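Local coordinates for protein polyketide synthase PksJ (Bacillus subtilis subsp. subtilis, PDB 4J1Q) that catalyses, through its ketoreductase domain, the stereoselective reduction of alpha- and beta-keto groups on the bacillaene assembly line, with NADPH as the bound cofactor, at residues T54-V58 with K149-M153; I108-V114 with T141-I147; T132-F137 with D296-I300. One frame throughout, in Å; residues are numbered along the deposited sequence.

Contact 1. Residues T54-V58 with K149-M153; sequences TERSV and KPEEM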
loop_
_atom_site.group_PDB
_atom_site.type_symbol
_atom_site.label_atom_id
_atom_site.label_comp_id
_atom_site.label_asym_id
_atom_site.label_seq_id
_atom_site.Cartn_x
_atom_site.Cartn_y
_atom_site.Cartn_z
ATOM N N THR A 54 9.655 -0.313 -19.803
ATOM C CA THR A 54 10.971 0.279 -19.956
ATOM C C THR A 54 11.171 0.640 -21.425
ATOM O O THR A 54 10.323 0.334 -22.270
ATOM C CB THR A 54 12.070 -0.707 -19.502
ATOM O OG1 THR A 54 12.142 -1.807 -20.422
ATOM C CG2 THR A 54 11.754 -1.254 -18.105
ATOM N N GLU A 55 12.296 1.278 -21.728
ATOM C CA GLU A 55 12.643 1.611 -23.109
ATOM C C GLU A 55 13.054 0.399 -23.944
ATOM O O GLU A 55 13.711 -0.529 -23.457
ATOM C CB GLU A 55 13.724 2.691 -23.160
ATOM C CG GLU A 55 13.245 4.066 -22.718
ATOM C CD GLU A 55 11.975 4.507 -23.426
ATOM O OE1 GLU A 55 11.885 4.342 -24.662
ATOM O OE2 GLU A 55 11.064 5.024 -22.741
ATOM N N ARG A 56 12.602 0.408 -25.194
ATOM C CA ARG A 56 12.908 -0.624 -26.170
ATOM C C ARG A 56 14.395 -0.919 -26.126
ATOM O O ARG A 56 14.823 -2.077 -26.183
ATOM C CB ARG A 56 12.568 -0.100 -27.558
ATOM C CG ARG A 56 13.279 1.213 -27.857
ATOM C CD ARG A 56 13.030 1.731 -29.267
ATOM N NE ARG A 56 13.633 3.055 -29.444
ATOM C CZ ARG A 56 14.136 3.515 -30.588
ATOM N NH1 ARG A 56 14.128 2.755 -31.673
ATOM N NH2 ARG A 56 14.663 4.732 -30.642
ATOM N N SER A 57 15.170 0.159 -26.139
ATOM C CA SER A 57 16.609 0.071 -26.163
ATOM C C SER A 57 17.043 -0.726 -24.951
ATOM O O SER A 57 17.864 -1.644 -25.048
ATOM C CB SER A 57 17.206 1.466 -26.070
ATOM O OG SER A 57 16.842 2.063 -24.844
ATOM N N VAL A 58 16.450 -0.381 -23.814
ATOM C CA VAL A 58 16.812 -1.003 -22.553
ATOM C C VAL A 58 16.611 -2.502 -22.674
ATOM O O VAL A 58 17.505 -3.293 -22.373
ATOM C CB VAL A 58 15.932 -0.486 -21.398
ATOM C CG1 VAL A 58 16.276 -1.213 -20.107
ATOM C CG2 VAL A 58 16.086 1.016 -21.243
ATOM N N LYS A 149 16.638 6.719 -15.229
ATOM C CA LYS A 149 16.605 6.556 -16.691
ATOM C C LYS A 149 17.475 5.383 -17.080
ATOM O O LYS A 149 18.658 5.555 -17.357
ATOM C CB LYS A 149 17.108 7.814 -17.422
ATOM C CG LYS A 149 16.669 9.141 -16.815
ATOM C CD LYS A 149 15.188 9.392 -17.033
ATOM C CE LYS A 149 14.957 10.331 -18.199
ATOM N NZ LYS A 149 13.608 10.058 -18.762
ATOM N N PRO A 150 16.909 4.173 -17.051
ATOM C CA PRO A 150 17.751 2.998 -17.238
ATOM C C PRO A 150 18.408 2.918 -18.636
ATOM O O PRO A 150 19.583 2.555 -18.734
ATOM C CB PRO A 150 16.793 1.824 -16.988
ATOM C CG PRO A 150 15.432 2.372 -17.239
ATOM C CD PRO A 150 15.485 3.833 -16.874
ATOM N N GLU A 151 17.683 3.278 -19.694
ATOM C CA GLU A 151 18.227 3.143 -21.052
ATOM C C GLU A 151 19.541 3.893 -21.167
ATOM O O GLU A 151 20.502 3.406 -21.760
ATOM C CB GLU A 151 17.251 3.676 -22.098
ATOM C CG GLU A 151 16.821 5.108 -21.848
ATOM C CD GLU A 151 16.136 5.263 -20.509
ATOM O OE1 GLU A 151 16.182 6.365 -19.931
ATOM O OE2 GLU A 151 15.582 4.266 -20.022
ATOM N N GLU A 152 19.568 5.096 -20.614
ATOM C CA GLU A 152 20.739 5.940 -20.715
ATOM C C GLU A 152 21.949 5.274 -20.074
ATOM O O GLU A 152 23.041 5.311 -20.623
ATOM C CB GLU A 152 20.463 7.318 -20.117
ATOM C CG GLU A 152 19.266 7.997 -20.768
ATOM C CD GLU A 152 19.097 9.440 -20.359
ATOM O OE1 GLU A 152 19.905 9.927 -19.541
ATOM O OE2 GLU A 152 18.158 10.090 -20.867
ATOM N N MET A 153 21.724 4.537 -18.998
ATOM C CA MET A 153 22.806 3.776 -18.400
ATOM C C MET A 153 23.057 2.460 -19.137
ATOM O O MET A 153 22.157 1.629 -19.269
ATOM C CB MET A 153 22.520 3.510 -16.932
ATOM C CG MET A 153 23.758 3.146 -16.143
ATOM S SD MET A 153 23.361 2.796 -14.428
ATOM C CE MET A 153 24.697 3.670 -13.624
#

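Contact 2. Residues I108-V114 with T141-I147; sequences IIIQAIV and TAQVIEI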
loop_
_atom_site.group_PDB
_atom_site.type_symbol
_atom_site.label_atom_id
_atom_site.label_comp_id
_atom_site.label_asym_id
_atom_site.label_seq_id
_atom_site.Cartn_x
_atom_site.Cartn_y
_atom_site.Cartn_z
ATOM N N ILE A 108 15.847 -19.344 -7.324
ATOM C CA ILE A 108 15.571 -18.468 -8.420
ATOM C C ILE A 108 15.602 -17.004 -8.017
ATOM O O ILE A 108 15.405 -16.668 -6.860
ATOM C CB ILE A 108 14.239 -18.818 -9.079
ATOM C CG1 ILE A 108 14.121 -20.345 -9.219
ATOM C CG2 ILE A 108 14.103 -18.071 -10.399
ATOM C CD1 ILE A 108 13.239 -20.820 -10.353
ATOM N N ILE A 109 15.926 -16.160 -8.990
ATOM C CA ILE A 109 16.013 -14.734 -8.796
ATOM C C ILE A 109 15.107 -14.024 -9.804
ATOM O O ILE A 109 15.147 -14.321 -11.007
ATOM C CB ILE A 109 17.465 -14.224 -8.941
ATOM C CG1 ILE A 109 17.523 -12.743 -8.567
ATOM C CG2 ILE A 109 17.958 -14.420 -10.372
ATOM C CD1 ILE A 109 18.903 -12.226 -8.198
ATOM N N ILE A 110 14.189 -13.204 -9.283
ATOM C CA ILE A 110 13.460 -12.254 -10.111
ATOM C C ILE A 110 13.852 -10.841 -9.741
ATOM O O ILE A 110 13.872 -10.490 -8.563
ATOM C CB ILE A 110 11.938 -12.377 -9.946
ATOM C CG1 ILE A 110 11.544 -13.832 -9.749
ATOM C CG2 ILE A 110 11.219 -11.768 -11.142
ATOM C CD1 ILE A 110 10.054 -14.020 -9.593
ATOM N N GLN A 111 14.117 -10.030 -10.758
ATOM C CA GLN A 111 14.388 -8.624 -10.568
ATOM C C GLN A 111 13.418 -7.817 -11.406
ATOM O O GLN A 111 13.307 -8.022 -12.633
ATOM C CB GLN A 111 15.809 -8.288 -10.996
ATOM C CG GLN A 111 16.857 -9.213 -10.407
ATOM C CD GLN A 111 18.263 -8.816 -10.816
ATOM O OE1 GLN A 111 18.592 -8.828 -12.001
ATOM N NE2 GLN A 111 19.083 -8.423 -9.844
ATOM N N ALA A 112 12.719 -6.901 -10.744
ATOM C CA ALA A 112 11.782 -6.034 -11.432
ATOM C C ALA A 112 12.449 -4.713 -11.666
ATOM O O ALA A 112 13.077 -4.143 -10.760
ATOM C CB ALA A 112 10.513 -5.849 -10.626
ATOM N N ILE A 113 12.369 -4.250 -12.908
ATOM C CA ILE A 113 12.953 -2.973 -13.247
ATOM C C ILE A 113 11.854 -1.957 -13.416
ATOM O O ILE A 113 10.958 -2.128 -14.234
ATOM C CB ILE A 113 13.823 -3.058 -14.507
ATOM C CG1 ILE A 113 14.623 -4.363 -14.505
ATOM C CG2 ILE A 113 14.768 -1.885 -14.564
ATOM C CD1 ILE A 113 15.620 -4.529 -13.376
ATOM N N VAL A 114 11.834 -1.010 -12.498
ATOM C CA VAL A 114 10.832 0.038 -12.500
ATOM C C VAL A 114 11.587 1.336 -12.761
ATOM O O VAL A 114 12.549 1.658 -12.040
ATOM C CB VAL A 114 10.088 0.106 -11.140
ATOM C CG1 VAL A 114 8.878 1.051 -11.196
ATOM C CG2 VAL A 114 9.686 -1.294 -10.699
ATOM N N THR A 141 14.606 -15.400 -4.504
ATOM C CA THR A 141 15.069 -14.053 -4.244
ATOM C C THR A 141 14.333 -13.101 -5.179
ATOM O O THR A 141 14.365 -13.288 -6.394
ATOM C CB THR A 141 16.598 -13.904 -4.487
ATOM O OG1 THR A 141 17.315 -14.576 -3.447
ATOM C CG2 THR A 141 17.002 -12.427 -4.464
ATOM N N ALA A 142 13.671 -12.090 -4.616
ATOM C CA ALA A 142 12.942 -11.129 -5.426
ATOM C C ALA A 142 13.351 -9.685 -5.116
ATOM O O ALA A 142 13.266 -9.235 -3.971
ATOM C CB ALA A 142 11.446 -11.318 -5.257
ATOM N N GLN A 143 13.798 -8.960 -6.142
ATOM C CA GLN A 143 14.247 -7.587 -5.963
ATOM C C GLN A 143 13.487 -6.669 -6.876
ATOM O O GLN A 143 13.259 -6.981 -8.033
ATOM C CB GLN A 143 15.757 -7.433 -6.233
ATOM C CG GLN A 143 16.643 -8.115 -5.208
ATOM C CD GLN A 143 18.108 -8.236 -5.648
ATOM O OE1 GLN A 143 18.422 -8.245 -6.838
ATOM N NE2 GLN A 143 19.002 -8.346 -4.674
ATOM N N VAL A 144 13.133 -5.507 -6.351
ATOM C CA VAL A 144 12.572 -4.476 -7.188
ATOM C C VAL A 144 13.611 -3.380 -7.310
ATOM O O VAL A 144 14.260 -3.026 -6.330
ATOM C CB VAL A 144 11.262 -3.937 -6.585
ATOM C CG1 VAL A 144 11.485 -3.653 -5.113
ATOM C CG2 VAL A 144 10.808 -2.689 -7.315
ATOM N N ILE A 145 13.896 -2.990 -8.543
ATOM C CA ILE A 145 14.973 -2.059 -8.824
ATOM C C ILE A 145 14.419 -0.872 -9.594
ATOM O O ILE A 145 14.010 -1.001 -10.751
ATOM C CB ILE A 145 16.085 -2.734 -9.648
ATOM C CG1 ILE A 145 16.825 -3.772 -8.792
ATOM C CG2 ILE A 145 17.038 -1.685 -10.214
ATOM C CD1 ILE A 145 17.400 -4.920 -9.591
ATOM N N GLU A 146 14.411 0.283 -8.944
ATOM C CA GLU A 146 13.814 1.486 -9.514
ATOM C C GLU A 146 14.917 2.311 -10.175
ATOM O O GLU A 146 15.956 2.556 -9.570
ATOM C CB GLU A 146 13.134 2.316 -8.410
ATOM C CG GLU A 146 12.049 1.569 -7.640
ATOM C CD GLU A 146 11.689 2.219 -6.300
ATOM O OE1 GLU A 146 11.472 3.461 -6.244
ATOM O OE2 GLU A 146 11.589 1.472 -5.302
ATOM N N ILE A 147 14.698 2.730 -11.416
ATOM C CA ILE A 147 15.762 3.356 -12.193
ATOM C C ILE A 147 15.265 4.638 -12.819
ATOM O O ILE A 147 14.259 4.638 -13.531
ATOM C CB ILE A 147 16.244 2.438 -13.316
ATOM C CG1 ILE A 147 16.851 1.168 -12.728
ATOM C CG2 ILE A 147 17.232 3.174 -14.221
ATOM C CD1 ILE A 147 17.177 0.116 -13.764
#

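Contact 3. Residues T132-F137 with D296-I300; sequences TAEIEF and DRFII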
loop_
_atom_site.group_PDB
_atom_site.type_symbol
_atom_site.label_atom_id
_atom_site.label_comp_id
_atom_site.label_asym_id
_atom_site.label_seq_id
_atom_site.Cartn_x
_atom_site.Cartn_y
_atom_site.Cartn_z
ATOM N N THR A 132 5.717 -11.106 -0.373
ATOM C CA THR A 132 4.854 -12.247 -0.076
ATOM C C THR A 132 5.356 -13.499 -0.777
ATOM O O THR A 132 5.548 -14.516 -0.140
ATOM C CB THR A 132 3.390 -11.972 -0.444
ATOM O OG1 THR A 132 2.939 -10.826 0.299
ATOM C CG2 THR A 132 2.489 -13.205 -0.117
ATOM N N ALA A 133 5.652 -13.392 -2.067
ATOM C CA ALA A 133 6.241 -14.500 -2.819
ATOM C C ALA A 133 7.458 -15.135 -2.114
ATOM O O ALA A 133 7.570 -16.368 -2.078
ATOM C CB ALA A 133 6.612 -14.053 -4.230
ATOM N N GLU A 134 8.361 -14.298 -1.565
ATOM C CA GLU A 134 9.546 -14.786 -0.806
ATOM C C GLU A 134 9.170 -15.580 0.451
ATOM O O GLU A 134 9.809 -16.573 0.775
ATOM C CB GLU A 134 10.457 -13.630 -0.381
ATOM C CG GLU A 134 11.329 -13.068 -1.492
ATOM C CD GLU A 134 12.626 -12.453 -0.966
ATOM O OE1 GLU A 134 13.175 -11.541 -1.606
ATOM O OE2 GLU A 134 13.148 -12.930 0.061
ATOM N N ILE A 135 8.160 -15.110 1.181
ATOM C CA ILE A 135 7.688 -15.842 2.353
ATOM C C ILE A 135 7.099 -17.215 1.969
ATOM O O ILE A 135 7.346 -18.221 2.643
ATOM C CB ILE A 135 6.658 -15.019 3.157
ATOM C CG1 ILE A 135 7.348 -13.817 3.839
ATOM C CG2 ILE A 135 5.966 -15.901 4.183
ATOM C CD1 ILE A 135 6.378 -12.736 4.295
ATOM N N GLU A 136 6.377 -17.261 0.853
ATOM C CA GLU A 136 5.684 -18.474 0.430
ATOM C C GLU A 136 6.630 -19.429 -0.289
ATOM O O GLU A 136 6.390 -20.630 -0.330
ATOM C CB GLU A 136 4.480 -18.129 -0.463
ATOM C CG GLU A 136 3.344 -17.440 0.309
ATOM C CD GLU A 136 2.089 -17.208 -0.537
ATOM O OE1 GLU A 136 2.004 -17.768 -1.651
ATOM O OE2 GLU A 136 1.178 -16.458 -0.093
ATOM N N PHE A 137 7.691 -18.887 -0.873
ATOM C CA PHE A 137 8.641 -19.697 -1.622
ATOM C C PHE A 137 10.065 -19.583 -1.050
ATOM O O PHE A 137 10.784 -18.647 -1.351
ATOM C CB PHE A 137 8.605 -19.330 -3.117
ATOM C CG PHE A 137 7.233 -19.471 -3.752
ATOM C CD1 PHE A 137 6.557 -18.355 -4.261
ATOM C CD2 PHE A 137 6.595 -20.707 -3.807
ATOM C CE1 PHE A 137 5.307 -18.484 -4.848
ATOM C CE2 PHE A 137 5.315 -20.828 -4.332
ATOM C CZ PHE A 137 4.667 -19.717 -4.851
ATOM N N ASP A 296 -7.345 -14.524 2.351
ATOM C CA ASP A 296 -6.133 -15.313 2.499
ATOM C C ASP A 296 -6.112 -16.603 1.692
ATOM O O ASP A 296 -7.041 -17.404 1.750
ATOM C CB ASP A 296 -5.861 -15.576 3.954
ATOM C CG ASP A 296 -5.658 -14.294 4.718
ATOM O OD1 ASP A 296 -5.469 -13.254 4.050
ATOM O OD2 ASP A 296 -5.750 -14.301 5.964
ATOM N N ARG A 297 -5.126 -16.696 0.810
ATOM C CA ARG A 297 -4.791 -17.929 0.132
ATOM C C ARG A 297 -3.374 -17.858 -0.405
ATOM O O ARG A 297 -2.947 -16.801 -0.840
ATOM C CB ARG A 297 -5.742 -18.174 -1.021
ATOM C CG ARG A 297 -6.766 -19.238 -0.689
ATOM C CD ARG A 297 -7.359 -19.784 -1.962
ATOM N NE ARG A 297 -8.627 -19.143 -2.297
ATOM C CZ ARG A 297 -9.432 -19.580 -3.260
ATOM N NH1 ARG A 297 -10.565 -18.938 -3.527
ATOM N NH2 ARG A 297 -9.105 -20.667 -3.959
ATOM N N PHE A 298 -2.692 -19.003 -0.457
ATOM C CA PHE A 298 -1.327 -19.047 -0.952
ATOM C C PHE A 298 -1.344 -18.860 -2.451
ATOM O O PHE A 298 -2.261 -19.329 -3.127
ATOM C CB PHE A 298 -0.689 -20.395 -0.626
ATOM C CG PHE A 298 0.116 -20.389 0.636
ATOM C CD1 PHE A 298 -0.456 -20.009 1.838
ATOM C CD2 PHE A 298 1.429 -20.818 0.629
ATOM C CE1 PHE A 298 0.275 -20.022 3.006
ATOM C CE2 PHE A 298 2.171 -20.828 1.789
ATOM C CZ PHE A 298 1.569 -20.482 2.992
ATOM N N ILE A 299 -0.290 -18.254 -2.979
ATOM C CA ILE A 299 -0.236 -17.986 -4.389
ATOM C C ILE A 299 -0.566 -19.217 -5.218
ATOM O O ILE A 299 -1.258 -19.112 -6.235
ATOM C CB ILE A 299 1.123 -17.424 -4.799
ATOM C CG1 ILE A 299 1.188 -15.948 -4.384
ATOM C CG2 ILE A 299 1.323 -17.561 -6.304
ATOM C CD1 ILE A 299 2.581 -15.545 -3.948
ATOM N N ILE A 300 -0.151 -20.389 -4.753
ATOM C CA ILE A 300 -0.363 -21.609 -5.534
ATOM C C ILE A 300 -1.847 -21.940 -5.780
ATOM O O ILE A 300 -2.217 -22.438 -6.841
ATOM C CB ILE A 300 0.377 -22.824 -4.921
ATOM C CG1 ILE A 300 0.567 -23.900 -5.978
ATOM C CG2 ILE A 300 -0.386 -23.366 -3.717
ATOM C CD1 ILE A 300 1.412 -25.082 -5.534
#

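Contact 1. Residues T54-V58 with K149-M153
Glu151 lies against the start of helix 56-65, its side chain meeting Glu55, Ser57 and Val58. The hydroxyl OG of Ser57 sits 3.2 Å from Glu151 CB, a polar atom against aliphatic carbon and not a hydrogen bond. Glu55 comes across the far part of the same side chain: its CG is 3.8 Å from Glu151 CG and 3.6 Å from Glu151 OE2. Glu55 thus touches through its methylenes, while both glutamates are bent at chi2 and their carboxylates part, the planes turned 88° to each other. Glu55 OE2 and Glu151 OE2 stay 5.3 Å apart, which probably eases the repulsion between like charges. Beneath, Val58 faces Pro150 and Glu151, though the modelled position of its CG2 is doubtful. Both segments follow the C-terminal ends of parallel strands, 46-52 and 140-147, with strand 108-115 between them, so the contact joins two loops at that end of the strands, in what is probably a Rossmann-like N-terminal half of the protein. Glu55 takes the N-cap position of helix 56-65, and its carbonyl O accepts a hydrogen bond from Thr59 OG1 in the first turn. Val58 O is likewise bonded to Ser61 OG. Lys149 NZ stays 6.9 Å from Glu55 OE2, too far for a salt bridge, and makes a long, weak ion pair with Glu117.

Contact 2. Residues I108-V114 with T141-I147
The side-chain amides of Gln111 and Gln143 lie side by side, nearly coplanar, with 24° between their planes. Gln111 NE2 donates to Gln143 OE1 over 3.1 Å, in the plane of its own amide and straight onto the acceptor (170° at the hydrogen). Over one face of the Gln111 amide lies the methyl CD1 of Ile145, 3.9 Å from Gln111 NE2; on the opposite face Ile109 CD1 is displaced toward the nitrogen. Beyond the pair, Gln111 OE1 is bonded to His47 NE2, Gln111 NE2 also gives a hydrogen bond to Leu160 O, and Gln143 NE2 donates to Asp163 O. Both glutamine side chains are extended beyond CG, which carries the amides to this level above the backbone, and the buried polar ends are thereby held from several sides. Below them the strands run parallel in register. Gln143 N bonds to Ile110 O at 2.9 Å, and Ala112 N to Gln143 O at 2.8 Å. The glutamines share their face with Ile109, Ile113, Thr141 and Ile145, against helix 156-164. On the reverse face Val114 CG2 meets Val144 CG2 at 3.8 Å, while Ile110, Ala112 and Ala142 pack on Phe130 of helix 126-136. Strand 108-115, helix 126-136 and strand 140-147 thus form a beta-alpha-beta crossover, the repeating unit of a Rossmann-type fold, with helices layered on both faces of the parallel strands.

Contact 3. Residues T132-F137 with D296-I300
Glu136, the last residue of helix 126-136, reaches across to Phe298 and Ile299 in the loop ahead of helix 304-324. Its CB is directed at that loop, and with CG anti to the carbonyl carbon (chi1 -69°) the extended chain runs straight on into it. CG settles over one face of the Phe298 ring, toward the rim, in a CH-pi contact 4.2 Å from the ring centroid. CD follows along the same face, 3.9 Å from Phe298 CD2, and the carboxylate stacks on the ring with only 20° between the planes. At the tip the two oxygens diverge. OE1 accepts the backbone N-H of Ile299 on its syn side, 2.7 Å from Ile299 N and close to straight (165°). OE2 takes the backbone N-H of Gly347. Alongside, the isoleucine side chain crosses the glutamate, and its CD1 lies 4.3 Å from Ala133 CB and 4.1 Å from Phe137 CE1. Leu96 and Phe93 of helix 81-98 also pack on Ile299, and Ala349 of helix 349-370 adds to the same apolar cluster. Thr132 OG1, one helical turn back, receives a hydrogen bond from Asn345 N. Two main-chain amides from separate loops of the ketoreductase portion therefore grip one carboxylate, which fixes its rotation, probably favours its ionised form, and ties the end of helix 126-136 to both loops.

Contacts 1 and 3 lie at opposite ends of the strands of contact 2. The centres of contacts 1 and 2 are 15 Å apart, and they touch where Thr54 CG2 packs 4.0 Å from Ile113 O. Contact 3, centred 17 Å from contact 2, connects to it through helix 126-136: Glu134 OE1 lies 3.1 Å from Ala142 N, a probable hydrogen bond. Contacts 1 and 3 do not meet; their nearest atoms are about 19 Å apart. Contact 3 alone reaches into the ketoreductase portion, and the side chain of Thr132 is about 13 Å from the bound NADPH, so that Thr132 does not touch the cofactor.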